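Long-range contacts in chintase (PDB 5YUQ), which probably hydrolyses the beta-1,4 linkages of chitin as a family 18 glycoside hydrolase with a tunnel-shaped active site: residues Ser5-Asp10 against Met348-Glu353; Ser16-Lys21 against Asp357-Leu362; Ile60-Gly65 against Tyr97-Leu102; Gln284-Thr289 against Leu352-Asp357. All blocks are in the same frame, centred on the assembly; numbering follows the deposited sequence.

Interaction 1. Residues Ser5-Asp10 against Met348-Glu353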
loop_
_atom_site.group_PDB
_atom_site.type_symbol
_atom_site.label_atom_id
_atom_site.label_comp_id
_atom_site.label_asym_id
_atom_site.label_seq_id
_atom_site.Cartn_x
_atom_site.Cartn_y
_atom_site.Cartn_z
ATOM N N SER A 5 10.497 3.169 4.921
ATOM C CA SER A 5 10.339 1.727 4.812
ATOM C C SER A 5 10.024 1.375 3.381
ATOM O O SER A 5 9.235 2.046 2.730
ATOM C CB SER A 5 9.198 1.256 5.694
ATOM O OG SER A 5 9.466 1.572 7.053
ATOM N N ALA A 6 10.649 0.315 2.890
ATOM C CA ALA A 6 10.464 -0.081 1.506
ATOM C C ALA A 6 9.906 -1.487 1.449
ATOM O O ALA A 6 10.508 -2.417 1.988
ATOM C CB ALA A 6 11.799 -0.027 0.778
ATOM N N TYR A 7 8.766 -1.650 0.782
ATOM C CA TYR A 7 8.270 -2.988 0.495
ATOM C C TYR A 7 9.068 -3.608 -0.636
ATOM O O TYR A 7 9.362 -2.954 -1.636
ATOM C CB TYR A 7 6.793 -2.950 0.107
ATOM C CG TYR A 7 5.875 -2.844 1.297
ATOM C CD1 TYR A 7 5.501 -1.606 1.792
ATOM C CD2 TYR A 7 5.388 -3.982 1.932
ATOM C CE1 TYR A 7 4.659 -1.497 2.890
ATOM C CE2 TYR A 7 4.518 -3.882 3.028
ATOM C CZ TYR A 7 4.177 -2.638 3.505
ATOM O OH TYR A 7 3.341 -2.534 4.592
ATOM N N VAL A 8 9.435 -4.872 -0.457
ATOM C CA VAL A 8 9.952 -5.679 -1.551
ATOM C C VAL A 8 9.032 -6.876 -1.645
ATOM O O VAL A 8 8.426 -7.278 -0.646
ATOM C CB VAL A 8 11.397 -6.128 -1.305
ATOM C CG1 VAL A 8 12.308 -4.914 -1.216
ATOM C CG2 VAL A 8 11.506 -6.989 -0.045
ATOM N N VAL A 9 8.900 -7.431 -2.842
ATOM C CA VAL A 9 7.923 -8.484 -3.071
ATOM C C VAL A 9 8.580 -9.812 -3.431
ATOM O O VAL A 9 9.534 -9.857 -4.201
ATOM C CB VAL A 9 6.854 -8.072 -4.126
ATOM C CG1 VAL A 9 6.093 -6.834 -3.651
ATOM C CG2 VAL A 9 7.485 -7.822 -5.504
ATOM N N ASP A 10 8.060 -10.885 -2.847
ATOM C CA ASP A 10 8.655 -12.214 -2.979
ATOM C C ASP A 10 8.776 -12.665 -4.431
ATOM O O ASP A 10 9.731 -13.352 -4.801
ATOM C CB ASP A 10 7.821 -13.220 -2.189
ATOM C CG ASP A 10 8.467 -14.579 -2.114
ATOM O OD1 ASP A 10 9.322 -14.783 -1.216
ATOM O OD2 ASP A 10 8.113 -15.450 -2.936
ATOM N N MET A 348 6.446 5.201 3.513
ATOM C CA MET A 348 6.813 3.891 3.002
ATOM C C MET A 348 6.499 3.871 1.526
ATOM O O MET A 348 5.747 4.710 1.045
ATOM C CB MET A 348 6.125 2.741 3.760
ATOM C CG MET A 348 4.594 2.701 3.697
ATOM S SD MET A 348 3.984 1.953 2.162
ATOM C CE MET A 348 2.304 1.568 2.655
ATOM N N LEU A 349 7.060 2.904 0.814
ATOM C CA LEU A 349 6.884 2.852 -0.627
ATOM C C LEU A 349 6.481 1.461 -1.086
ATOM O O LEU A 349 6.954 0.458 -0.548
ATOM C CB LEU A 349 8.162 3.303 -1.340
ATOM C CG LEU A 349 9.393 2.409 -1.172
ATOM C CD1 LEU A 349 9.542 1.489 -2.381
ATOM C CD2 LEU A 349 10.657 3.229 -0.971
ATOM N N TRP A 350 5.599 1.422 -2.080
ATOM C CA TRP A 350 5.248 0.188 -2.773
ATOM C C TRP A 350 5.534 0.348 -4.262
ATOM O O TRP A 350 4.878 1.153 -4.921
ATOM C CB TRP A 350 3.752 -0.148 -2.607
ATOM C CG TRP A 350 3.433 -1.424 -3.320
ATOM C CD1 TRP A 350 3.195 -1.587 -4.662
ATOM C CD2 TRP A 350 3.395 -2.724 -2.745
ATOM N NE1 TRP A 350 2.993 -2.916 -4.945
ATOM C CE2 TRP A 350 3.107 -3.635 -3.780
ATOM C CE3 TRP A 350 3.554 -3.212 -1.443
ATOM C CZ2 TRP A 350 2.989 -5.005 -3.553
ATOM C CZ3 TRP A 350 3.438 -4.566 -1.220
ATOM C CH2 TRP A 350 3.160 -5.448 -2.266
ATOM N N SER A 351 6.492 -0.395 -4.819
ATOM C CA SER A 351 7.438 -1.240 -4.101
ATOM C C SER A 351 8.810 -1.052 -4.762
ATOM O O SER A 351 8.915 -0.507 -5.869
ATOM C CB SER A 351 6.998 -2.708 -4.135
ATOM O OG SER A 351 6.772 -3.126 -5.474
ATOM N N LEU A 352 9.858 -1.505 -4.081
ATOM C CA LEU A 352 11.221 -1.076 -4.379
ATOM C C LEU A 352 11.723 -1.432 -5.773
ATOM O O LEU A 352 12.484 -0.670 -6.373
ATOM C CB LEU A 352 12.171 -1.626 -3.307
ATOM C CG LEU A 352 13.595 -1.082 -3.337
ATOM C CD1 LEU A 352 13.584 0.434 -3.256
ATOM C CD2 LEU A 352 14.402 -1.671 -2.189
ATOM N N GLU A 353 11.292 -2.572 -6.299
ATOM C CA GLU A 353 11.825 -3.031 -7.577
ATOM C C GLU A 353 11.316 -2.179 -8.738
ATOM O O GLU A 353 11.813 -2.287 -9.854
ATOM C CB GLU A 353 11.514 -4.519 -7.789
ATOM C CG GLU A 353 10.163 -4.817 -8.433
ATOM C CD GLU A 353 8.975 -4.557 -7.533
ATOM O OE1 GLU A 353 9.144 -4.300 -6.315
ATOM O OE2 GLU A 353 7.838 -4.628 -8.046
HETATM O O HOH W 1 10.506 -6.137 -4.886
#
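Ser5 and Tyr7 of strand 4-9 bond through the main chain to Leu349 and Leu352, joining the first strand of the TIM barrel to its last, 346-350, and so closing the ring. The strands are parallel, their short axes inclined by 22°. Three backbone hydrogen bonds carry the join: Leu349 N gives to Ser5 O, Tyr7 N to Leu349 O, and Leu352 N to Tyr7 O (2.9 Å). The third comes after the cis peptide between Trp350 and Ser351 and keeps the departing chain tied to strand 4-9.

Aromatic contacts gather around Tyr7, whose OH is bonded to Asn103. Met348 SD sits at the edge of its ring, 3.6 Å from Tyr7 CE1, a Met-aromatic contact, and Leu349 O meets the edge in plane. The Trp350 side chain crosses that of Tyr7 at about a right angle, with CE3 3.6 Å from Tyr7 CB and the ring planes 48° apart. With CG of Trp350 anti to the backbone N (chi1 -180°), the indole starts out beside the carbonyl carbon. Farther along the indole, CH2 lies 3.5 Å from Val9 CG1. A tryptophan followed by a cis peptide at the end of the last barrel strand commonly floors the -1 sugar site in family 18 enzymes, a role Trp350 probably shares.

Apolar packing takes over on the face of Ala6 and Leu349, where Ala6 CB is 3.9 Å from Leu349 CD2. Val8 and Leu352 lie side by side there.

Polar contacts meet at Glu353 OE1, which accepts from Ser351 OG on its syn side and from a water, at 2.7 Å, that in turn accepts from Val9 N.

Interaction 2. Residues Ser16-Lys21 against Asp357-Leu362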
loop_
_atom_site.group_PDB
_atom_site.type_symbol
_atom_site.label_atom_id
_atom_site.label_comp_id
_atom_site.label_asym_id
_atom_site.label_seq_id
_atom_site.Cartn_x
_atom_site.Cartn_y
_atom_site.Cartn_z
ATOM N N SER A 16 19.109 -5.174 -7.006
ATOM C CA SER A 16 20.028 -4.558 -6.055
ATOM C C SER A 16 19.245 -3.657 -5.104
ATOM O O SER A 16 18.509 -2.770 -5.543
ATOM C CB SER A 16 21.090 -3.742 -6.792
ATOM O OG SER A 16 21.920 -3.039 -5.884
ATOM N N ILE A 17 19.392 -3.887 -3.803
ATOM C CA ILE A 17 18.682 -3.090 -2.811
ATOM C C ILE A 17 19.570 -1.949 -2.322
ATOM O O ILE A 17 20.692 -2.176 -1.865
ATOM C CB ILE A 17 18.230 -3.967 -1.626
ATOM C CG1 ILE A 17 17.219 -5.023 -2.103
ATOM C CG2 ILE A 17 17.626 -3.118 -0.520
ATOM C CD1 ILE A 17 16.765 -5.975 -1.006
ATOM N N ALA A 18 19.077 -0.717 -2.441
ATOM C CA ALA A 18 19.866 0.458 -2.069
ATOM C C ALA A 18 19.806 0.677 -0.565
ATOM O O ALA A 18 19.152 1.602 -0.086
ATOM C CB ALA A 18 19.372 1.692 -2.809
ATOM N N TRP A 19 20.507 -0.177 0.170
ATOM C CA TRP A 19 20.437 -0.189 1.626
ATOM C C TRP A 19 20.687 1.172 2.268
ATOM O O TRP A 19 20.071 1.503 3.277
ATOM C CB TRP A 19 21.436 -1.202 2.182
ATOM C CG TRP A 19 21.160 -2.607 1.762
ATOM C CD1 TRP A 19 21.859 -3.347 0.854
ATOM C CD2 TRP A 19 20.102 -3.445 2.235
ATOM N NE1 TRP A 19 21.303 -4.600 0.740
ATOM C CE2 TRP A 19 20.223 -4.683 1.578
ATOM C CE3 TRP A 19 19.067 -3.268 3.160
ATOM C CZ2 TRP A 19 19.342 -5.739 1.812
ATOM C CZ3 TRP A 19 18.203 -4.318 3.396
ATOM C CH2 TRP A 19 18.343 -5.535 2.723
ATOM N N ASP A 20 21.582 1.966 1.690
ATOM C CA ASP A 20 21.936 3.241 2.313
ATOM C C ASP A 20 20.848 4.298 2.141
ATOM O O ASP A 20 20.911 5.367 2.742
ATOM C CB ASP A 20 23.290 3.744 1.799
ATOM C CG ASP A 20 24.442 2.888 2.284
ATOM O OD1 ASP A 20 24.489 2.596 3.500
ATOM O OD2 ASP A 20 25.288 2.493 1.454
ATOM N N LYS A 21 19.840 3.980 1.336
ATOM C CA LYS A 21 18.754 4.918 1.068
ATOM C C LYS A 21 17.441 4.553 1.768
ATOM O O LYS A 21 16.388 5.126 1.474
ATOM C CB LYS A 21 18.546 5.057 -0.446
ATOM C CG LYS A 21 19.773 5.614 -1.181
ATOM C CD LYS A 21 19.587 5.559 -2.694
ATOM C CE LYS A 21 20.810 6.091 -3.450
ATOM N NZ LYS A 21 20.979 7.552 -3.262
ATOM N N ASP A 357 17.091 2.414 -12.384
ATOM C CA ASP A 357 18.430 2.065 -11.934
ATOM C C ASP A 357 19.144 3.246 -11.280
ATOM O O ASP A 357 20.145 3.074 -10.587
ATOM C CB ASP A 357 19.242 1.537 -13.117
ATOM C CG ASP A 357 18.786 0.167 -13.578
ATOM O OD1 ASP A 357 18.046 -0.507 -12.833
ATOM O OD2 ASP A 357 19.193 -0.243 -14.685
ATOM N N GLU A 358 18.635 4.448 -11.509
ATOM C CA GLU A 358 19.210 5.644 -10.906
ATOM C C GLU A 358 18.577 5.991 -9.564
ATOM O O GLU A 358 18.924 7.008 -8.963
ATOM C CB GLU A 358 19.070 6.837 -11.856
ATOM C CG GLU A 358 19.830 6.685 -13.177
ATOM C CD GLU A 358 19.185 5.693 -14.136
ATOM O OE1 GLU A 358 17.938 5.610 -14.182
ATOM O OE2 GLU A 358 19.931 4.984 -14.843
ATOM N N ASN A 359 17.656 5.151 -9.095
ATOM C CA ASN A 359 16.962 5.390 -7.828
ATOM C C ASN A 359 16.247 6.734 -7.820
ATOM O O ASN A 359 16.190 7.391 -6.783
ATOM C CB ASN A 359 17.922 5.332 -6.622
ATOM C CG ASN A 359 18.841 4.119 -6.649
ATOM O OD1 ASN A 359 18.401 2.987 -6.438
ATOM N ND2 ASN A 359 20.135 4.360 -6.864
ATOM N N THR A 360 15.696 7.139 -8.963
ATOM C CA THR A 360 15.021 8.433 -9.066
ATOM C C THR A 360 13.949 8.633 -7.991
ATOM O O THR A 360 13.942 9.648 -7.295
ATOM C CB THR A 360 14.378 8.631 -10.444
ATOM O OG1 THR A 360 15.392 8.573 -11.456
ATOM C CG2 THR A 360 13.688 9.986 -10.518
ATOM N N LEU A 361 13.044 7.668 -7.861
ATOM C CA LEU A 361 11.955 7.802 -6.895
ATOM C C LEU A 361 12.417 7.616 -5.457
ATOM O O LEU A 361 11.957 8.324 -4.571
ATOM C CB LEU A 361 10.806 6.849 -7.216
ATOM C CG LEU A 361 10.179 7.062 -8.596
ATOM C CD1 LEU A 361 8.895 6.274 -8.663
ATOM C CD2 LEU A 361 9.925 8.539 -8.872
ATOM N N LEU A 362 13.332 6.683 -5.214
ATOM C CA LEU A 362 13.821 6.488 -3.848
ATOM C C LEU A 362 14.629 7.696 -3.385
ATOM O O LEU A 362 14.518 8.117 -2.234
ATOM C CB LEU A 362 14.638 5.198 -3.734
ATOM C CG LEU A 362 15.188 4.817 -2.354
ATOM C CD1 LEU A 362 14.078 4.736 -1.311
ATOM C CD2 LEU A 362 15.945 3.501 -2.435
HETATM O O HOH W 2 19.366 0.281 -6.361
#
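The carboxamide of Asn359 meets both Ala18 and Lys21 through its two polar ends: OD1 lies 4.0 Å from Ala18 CB, and ND2 lies 3.9 Å from Lys21 CE, the Lys21 and Asn359 side chains crossing at about a right angle. The other flat group, the indole of Trp19, lies outside the contact and has Ile17 CG2 over the centre of one face.

Leu362, on helix 360-363, supplies the apolar half. Its CG is anti to the backbone N (chi1 -178°), and its CD2 branch faces both partners, 3.6 Å from Lys21 CB and 3.9 Å from Ala18 CB; CD1 approaches Lys21 O. Ala18 is the centre of an inverse gamma turn. The contact thus packs the link between the first two barrel strands, 4-9 and 24-32, against the start of the C-terminal helix.

Asn359 occupies the N-cap position without a capping bond of its own; the first turn is served by Asp355, which accepts from Leu361 N and Leu362 N. No direct hydrogen bond joins the segments. A water spans them, donating to Asn359 OD1 (2.9 Å) and more distantly to Ser16 O, while Lys21 NZ turns to Asn363, so the direct contact rests on van der Waals packing.

Interaction 3. Residues Ile60-Gly65 against Tyr97-Leu102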
loop_
_atom_site.group_PDB
_atom_site.type_symbol
_atom_site.label_atom_id
_atom_site.label_comp_id
_atom_site.label_asym_id
_atom_site.label_seq_id
_atom_site.Cartn_x
_atom_site.Cartn_y
_atom_site.Cartn_z
ATOM N N ILE A 60 14.296 -5.501 9.266
ATOM C CA ILE A 60 13.417 -6.140 8.292
ATOM C C ILE A 60 12.192 -6.741 8.967
ATOM O O ILE A 60 12.299 -7.432 9.979
ATOM C CB ILE A 60 14.170 -7.197 7.426
ATOM C CG1 ILE A 60 13.201 -7.931 6.490
ATOM C CG2 ILE A 60 14.922 -8.188 8.304
ATOM C CD1 ILE A 60 13.907 -8.622 5.314
ATOM N N SER A 61 11.023 -6.447 8.411
ATOM C CA SER A 61 9.776 -7.026 8.872
ATOM C C SER A 61 9.190 -7.901 7.786
ATOM O O SER A 61 9.404 -7.656 6.607
ATOM C CB SER A 61 8.753 -5.935 9.185
ATOM O OG SER A 61 9.175 -5.137 10.275
ATOM N N LEU A 62 8.438 -8.914 8.191
ATOM C CA LEU A 62 7.643 -9.694 7.257
ATOM C C LEU A 62 6.234 -9.127 7.225
ATOM O O LEU A 62 5.637 -8.881 8.281
ATOM C CB LEU A 62 7.594 -11.154 7.699
ATOM C CG LEU A 62 6.754 -12.113 6.858
ATOM C CD1 LEU A 62 7.308 -12.212 5.448
ATOM C CD2 LEU A 62 6.713 -13.472 7.537
ATOM N N SER A 63 5.725 -8.897 6.018
ATOM C CA SER A 63 4.345 -8.470 5.842
ATOM C C SER A 63 3.458 -9.687 5.676
ATOM O O SER A 63 3.721 -10.554 4.837
ATOM C CB SER A 63 4.202 -7.539 4.640
ATOM O OG SER A 63 2.895 -6.971 4.608
ATOM N N VAL A 64 2.398 -9.730 6.477
ATOM C CA VAL A 64 1.491 -10.864 6.520
ATOM C C VAL A 64 0.130 -10.428 5.998
ATOM O O VAL A 64 -0.479 -9.499 6.536
ATOM C CB VAL A 64 1.342 -11.377 7.977
ATOM C CG1 VAL A 64 0.315 -12.502 8.062
ATOM C CG2 VAL A 64 2.691 -11.831 8.513
ATOM N N GLY A 65 -0.346 -11.086 4.946
ATOM C CA GLY A 65 -1.629 -10.726 4.365
ATOM C C GLY A 65 -1.451 -10.287 2.929
ATOM O O GLY A 65 -0.940 -11.048 2.105
ATOM N N TYR A 97 13.059 -16.827 11.161
ATOM C CA TYR A 97 13.684 -15.963 10.161
ATOM C C TYR A 97 14.420 -14.780 10.771
ATOM O O TYR A 97 14.925 -13.927 10.045
ATOM C CB TYR A 97 12.654 -15.496 9.128
ATOM C CG TYR A 97 12.176 -16.617 8.245
ATOM C CD1 TYR A 97 12.869 -16.951 7.086
ATOM C CD2 TYR A 97 11.050 -17.357 8.576
ATOM C CE1 TYR A 97 12.447 -17.985 6.278
ATOM C CE2 TYR A 97 10.618 -18.389 7.774
ATOM C CZ TYR A 97 11.330 -18.701 6.627
ATOM O OH TYR A 97 10.901 -19.735 5.831
ATOM N N ASP A 98 14.482 -14.747 12.100
ATOM C CA ASP A 98 15.189 -13.700 12.832
ATOM C C ASP A 98 14.670 -12.332 12.418
ATOM O O ASP A 98 15.436 -11.403 12.189
ATOM C CB ASP A 98 16.702 -13.804 12.591
ATOM C CG ASP A 98 17.509 -12.996 13.576
ATOM O OD1 ASP A 98 17.040 -12.779 14.709
ATOM O OD2 ASP A 98 18.630 -12.579 13.221
ATOM N N LEU A 99 13.349 -12.205 12.343
ATOM C CA LEU A 99 12.754 -10.971 11.860
ATOM C C LEU A 99 12.755 -9.908 12.946
ATOM O O LEU A 99 12.666 -10.218 14.134
ATOM C CB LEU A 99 11.319 -11.228 11.392
ATOM C CG LEU A 99 11.157 -12.232 10.254
ATOM C CD1 LEU A 99 9.680 -12.595 10.088
ATOM C CD2 LEU A 99 11.714 -11.655 8.972
ATOM N N ASP A 100 12.855 -8.655 12.527
ATOM C CA ASP A 100 12.794 -7.535 13.455
ATOM C C ASP A 100 11.379 -7.071 13.695
ATOM O O ASP A 100 11.128 -6.278 14.605
ATOM C CB ASP A 100 13.611 -6.384 12.908
ATOM C CG ASP A 100 15.032 -6.786 12.654
ATOM O OD1 ASP A 100 15.709 -7.125 13.646
ATOM O OD2 ASP A 100 15.457 -6.796 11.480
ATOM N N GLY A 101 10.451 -7.569 12.891
ATOM C CA GLY A 101 9.071 -7.196 13.084
ATOM C C GLY A 101 8.075 -7.887 12.190
ATOM O O GLY A 101 8.438 -8.660 11.308
ATOM N N LEU A 102 6.806 -7.596 12.432
ATOM C CA LEU A 102 5.723 -8.103 11.609
ATOM C C LEU A 102 4.861 -6.933 11.191
ATOM O O LEU A 102 4.502 -6.094 12.013
ATOM C CB LEU A 102 4.869 -9.103 12.387
ATOM C CG LEU A 102 5.501 -10.454 12.715
ATOM C CD1 LEU A 102 4.631 -11.201 13.736
ATOM C CD2 LEU A 102 5.685 -11.277 11.445
HETATM O O HOH W 3 6.714 -4.184 11.132
#
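Leu99 pushes its CD1 methyl against Leu62, coming within 3.5 Å of Leu62 CB, closer than carbons usually pack. CG of Leu99 is anti to its carbonyl carbon (chi1 -60°), and beyond it CD1 fills the angle between CB and CD2 of Leu62. Farther along the same face, Leu102 CD2 rests over the notch formed by Leu62 CB and Val64 CG2, 4.2 Å from each. The three leucines and Val64 thus make one interlocking apolar surface.

On the face of Ser61, Gly101 has no side chain, which lets Ser61 OG settle 3.5 Å from Gly101 CA. That hydroxyl is bonded to His24 and to a water that also gives a weak bond to Leu102 O.

At the strand entrance Asp100 folds back around Ile60. Its OD2 accepts from Ile60 N at 2.8 Å with the anti lone pair, and its own N gives to Ile60 O at 2.9 Å, so one residue holds both ends of the Ile60 backbone; His54 is a second partner of OD2. Deeper in, Leu62 N reaches Gly101 O from above the carbonyl plane (3.1 Å). Asp100 opens DGLNLDWE, a variant of the family 18 DxxDxDxE signature with Asn103 in place of the second aspartate; its final glutamate is the general acid in that family.

Strands 59-65 and 101-105 are parallel neighbours in the barrel, joined by a beta-alpha-beta crossover. Helix 80-97, which ends in a Schellman motif at Asp98, packs through Val93, Leu90 and Val94 on Leu62, Val64 and Leu102; strand 24-32 flanks 59-65.

Interaction 4. Residues Gln284-Thr289 against Leu352-Asp357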
loop_
_atom_site.group_PDB
_atom_site.type_symbol
_atom_site.label_atom_id
_atom_site.label_comp_id
_atom_site.label_asym_id
_atom_site.label_seq_id
_atom_site.Cartn_x
_atom_site.Cartn_y
_atom_site.Cartn_z
ATOM N N GLN A 284 -1.691 -1.223 -13.789
ATOM C CA GLN A 284 -0.416 -0.826 -13.200
ATOM C C GLN A 284 0.613 -0.479 -14.271
ATOM O O GLN A 284 0.747 -1.164 -15.285
ATOM C CB GLN A 284 0.106 -1.937 -12.292
ATOM C CG GLN A 284 1.467 -1.656 -11.670
ATOM C CD GLN A 284 1.923 -2.778 -10.757
ATOM O OE1 GLN A 284 1.632 -2.774 -9.559
ATOM N NE2 GLN A 284 2.640 -3.750 -11.324
ATOM N N TYR A 285 1.338 0.604 -14.028
ATOM C CA TYR A 285 2.350 1.090 -14.940
ATOM C C TYR A 285 3.516 1.491 -14.046
ATOM O O TYR A 285 3.457 2.524 -13.383
ATOM C CB TYR A 285 1.783 2.309 -15.664
ATOM C CG TYR A 285 2.160 2.426 -17.119
ATOM C CD1 TYR A 285 3.380 2.953 -17.484
ATOM C CD2 TYR A 285 1.277 2.044 -18.118
ATOM C CE1 TYR A 285 3.734 3.081 -18.794
ATOM C CE2 TYR A 285 1.629 2.170 -19.457
ATOM C CZ TYR A 285 2.860 2.689 -19.776
ATOM O OH TYR A 285 3.237 2.827 -21.092
ATOM N N ILE A 286 4.567 0.677 -13.988
ATOM C CA ILE A 286 5.617 0.947 -12.998
ATOM C C ILE A 286 6.564 2.050 -13.446
ATOM O O ILE A 286 6.692 2.336 -14.636
ATOM C CB ILE A 286 6.417 -0.310 -12.599
ATOM C CG1 ILE A 286 7.226 -0.841 -13.785
ATOM C CG2 ILE A 286 5.488 -1.380 -12.041
ATOM C CD1 ILE A 286 8.319 -1.807 -13.361
ATOM N N TRP A 287 7.225 2.680 -12.486
ATOM C CA TRP A 287 8.085 3.810 -12.797
ATOM C C TRP A 287 9.139 3.468 -13.840
ATOM O O TRP A 287 9.429 4.290 -14.714
ATOM C CB TRP A 287 8.763 4.357 -11.546
ATOM C CG TRP A 287 9.746 5.423 -11.900
ATOM C CD1 TRP A 287 11.105 5.304 -11.957
ATOM C CD2 TRP A 287 9.443 6.771 -12.280
ATOM N NE1 TRP A 287 11.666 6.499 -12.349
ATOM C CE2 TRP A 287 10.666 7.416 -12.550
ATOM C CE3 TRP A 287 8.255 7.497 -12.412
ATOM C CZ2 TRP A 287 10.735 8.754 -12.935
ATOM C CZ3 TRP A 287 8.323 8.823 -12.799
ATOM C CH2 TRP A 287 9.555 9.438 -13.058
ATOM N N ARG A 288 9.713 2.275 -13.767
ATOM C CA ARG A 288 10.772 1.896 -14.721
ATOM C C ARG A 288 10.255 2.111 -16.158
ATOM O O ARG A 288 11.004 2.578 -16.971
ATOM C CB ARG A 288 11.260 0.481 -14.590
ATOM C CG ARG A 288 11.990 0.193 -13.299
ATOM C CD ARG A 288 12.395 -1.248 -13.074
ATOM N NE ARG A 288 13.493 -1.650 -13.956
ATOM C CZ ARG A 288 14.761 -1.369 -13.729
ATOM N NH1 ARG A 288 15.169 -0.720 -12.647
ATOM N NH2 ARG A 288 15.648 -1.775 -14.586
ATOM N N THR A 289 9.008 1.711 -16.414
ATOM C CA THR A 289 8.409 1.860 -17.737
ATOM C C THR A 289 8.178 3.324 -18.085
ATOM O O THR A 289 8.463 3.758 -19.202
ATOM C CB THR A 289 7.071 1.122 -17.819
ATOM O OG1 THR A 289 7.241 -0.227 -17.362
ATOM C CG2 THR A 289 6.557 1.118 -19.254
ATOM N N LEU A 352 9.858 -1.505 -4.081
ATOM C CA LEU A 352 11.221 -1.076 -4.379
ATOM C C LEU A 352 11.723 -1.432 -5.773
ATOM O O LEU A 352 12.484 -0.670 -6.373
ATOM C CB LEU A 352 12.171 -1.626 -3.307
ATOM C CG LEU A 352 13.595 -1.082 -3.337
ATOM C CD1 LEU A 352 13.584 0.434 -3.256
ATOM C CD2 LEU A 352 14.402 -1.671 -2.189
ATOM N N GLU A 353 11.292 -2.572 -6.299
ATOM C CA GLU A 353 11.825 -3.031 -7.577
ATOM C C GLU A 353 11.316 -2.179 -8.738
ATOM O O GLU A 353 11.813 -2.287 -9.854
ATOM C CB GLU A 353 11.514 -4.519 -7.789
ATOM C CG GLU A 353 10.163 -4.817 -8.433
ATOM C CD GLU A 353 8.975 -4.557 -7.533
ATOM O OE1 GLU A 353 9.144 -4.300 -6.315
ATOM O OE2 GLU A 353 7.838 -4.628 -8.046
ATOM N N MET A 354 10.361 -1.329 -8.453
ATOM C CA MET A 354 9.743 -0.492 -9.470
ATOM C C MET A 354 10.524 0.757 -9.844
ATOM O O MET A 354 10.260 1.348 -10.823
ATOM C CB MET A 354 8.302 -0.065 -9.080
ATOM C CG MET A 354 7.398 -1.212 -8.788
ATOM S SD MET A 354 5.797 -0.444 -8.235
ATOM C CE MET A 354 4.753 -1.926 -8.123
ATOM N N ASP A 355 11.481 1.110 -8.998
ATOM C CA ASP A 355 12.296 2.293 -9.239
ATOM C C ASP A 355 13.242 2.024 -10.400
ATOM O O ASP A 355 13.505 0.864 -10.743
ATOM C CB ASP A 355 13.102 2.644 -7.985
ATOM C CG ASP A 355 13.442 4.118 -7.905
ATOM O OD1 ASP A 355 13.177 4.876 -8.869
ATOM O OD2 ASP A 355 13.987 4.521 -6.872
ATOM N N ASP A 356 13.741 3.088 -11.015
ATOM C CA ASP A 356 14.733 2.921 -12.079
ATOM C C ASP A 356 16.123 2.645 -11.505
ATOM O O ASP A 356 16.322 2.627 -10.286
ATOM C CB ASP A 356 14.723 4.122 -13.037
ATOM C CG ASP A 356 15.055 5.436 -12.354
ATOM O OD1 ASP A 356 15.849 5.438 -11.383
ATOM O OD2 ASP A 356 14.545 6.483 -12.813
ATOM N N ASP A 357 17.091 2.414 -12.384
ATOM C CA ASP A 357 18.430 2.065 -11.934
ATOM C C ASP A 357 19.144 3.246 -11.280
ATOM O O ASP A 357 20.145 3.074 -10.587
ATOM C CB ASP A 357 19.242 1.537 -13.117
ATOM C CG ASP A 357 18.786 0.167 -13.578
ATOM O OD1 ASP A 357 18.046 -0.507 -12.833
ATOM O OD2 ASP A 357 19.193 -0.243 -14.685
#
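Arg288 and Trp287 each reach an aspartate of 352-357, fastening the first turn of helix 287-292 to the chain that leaves the last strand of the TIM barrel. The helix belongs to the excursion between barrel strands 228-240 and 346-350.

The Arg288 side chain crosses that of Asp357 obliquely, the guanidinium and carboxylate planes 50° apart. It forms an end-on salt bridge in which both terminal nitrogens grip one oxygen: Asp357 OD1 lies 2.9 Å from Arg288 NH1 and 3.2 Å from Arg288 NH2. Both nitrogens approach from the same face of the carboxylate, yet OD1 lies in the guanidinium plane. NH1 has a further acceptor, Asp355 O, which it meets on a lone pair at 3.0 Å. A bend at chi3 (72°) places NE, and the chain passes close over the backbone, CD being 3.4 Å from Glu353 O.

Trp287 and Asp356 lie side by side, pointing the same way, with ring and carboxylate planes 59° apart. NE1 gives a nearly straight bond to Asp356 OD2 (2.9 Å), which sits in the indole plane but is itself met from above the carboxylate. Thr360 OG1 is a second partner of OD2, linking this bond to helix 360-363.

Met354 carries the apolar part. Its extended side chain runs past Ile286, CG lying 3.8 Å from Ile286 CG2. It meets Gln284, whose NE2 is bonded to Thr266, tip to tip: Met354 CE ends 3.5 Å from Gln284 OE1.

Interactions 1, 2 and 4 cluster at the closure of the barrel, each pair of centres 11 Å apart. Interactions 1 and 4 share Leu352 and Glu353; interactions 2 and 4 share Asp357. Leu362 of interaction 2 packs on interaction 1, its CD1 3.8 Å from Leu349 CD2. Asp355 of interaction 4 probably accepts from Leu362 N through OD2 (2.8 Å). Interaction 3, centred about 13 Å from interaction 1, meets it inside the barrel, where Tyr7 CE2 is 3.8 Å from Ser63 OG and Tyr7 OH and Ser63 OG both bond Asn103 OD1. His24 likewise bridges Ser5 and Ser61. Trp350 of interaction 1 and the signature strand of interaction 3 probably both contribute to the active site.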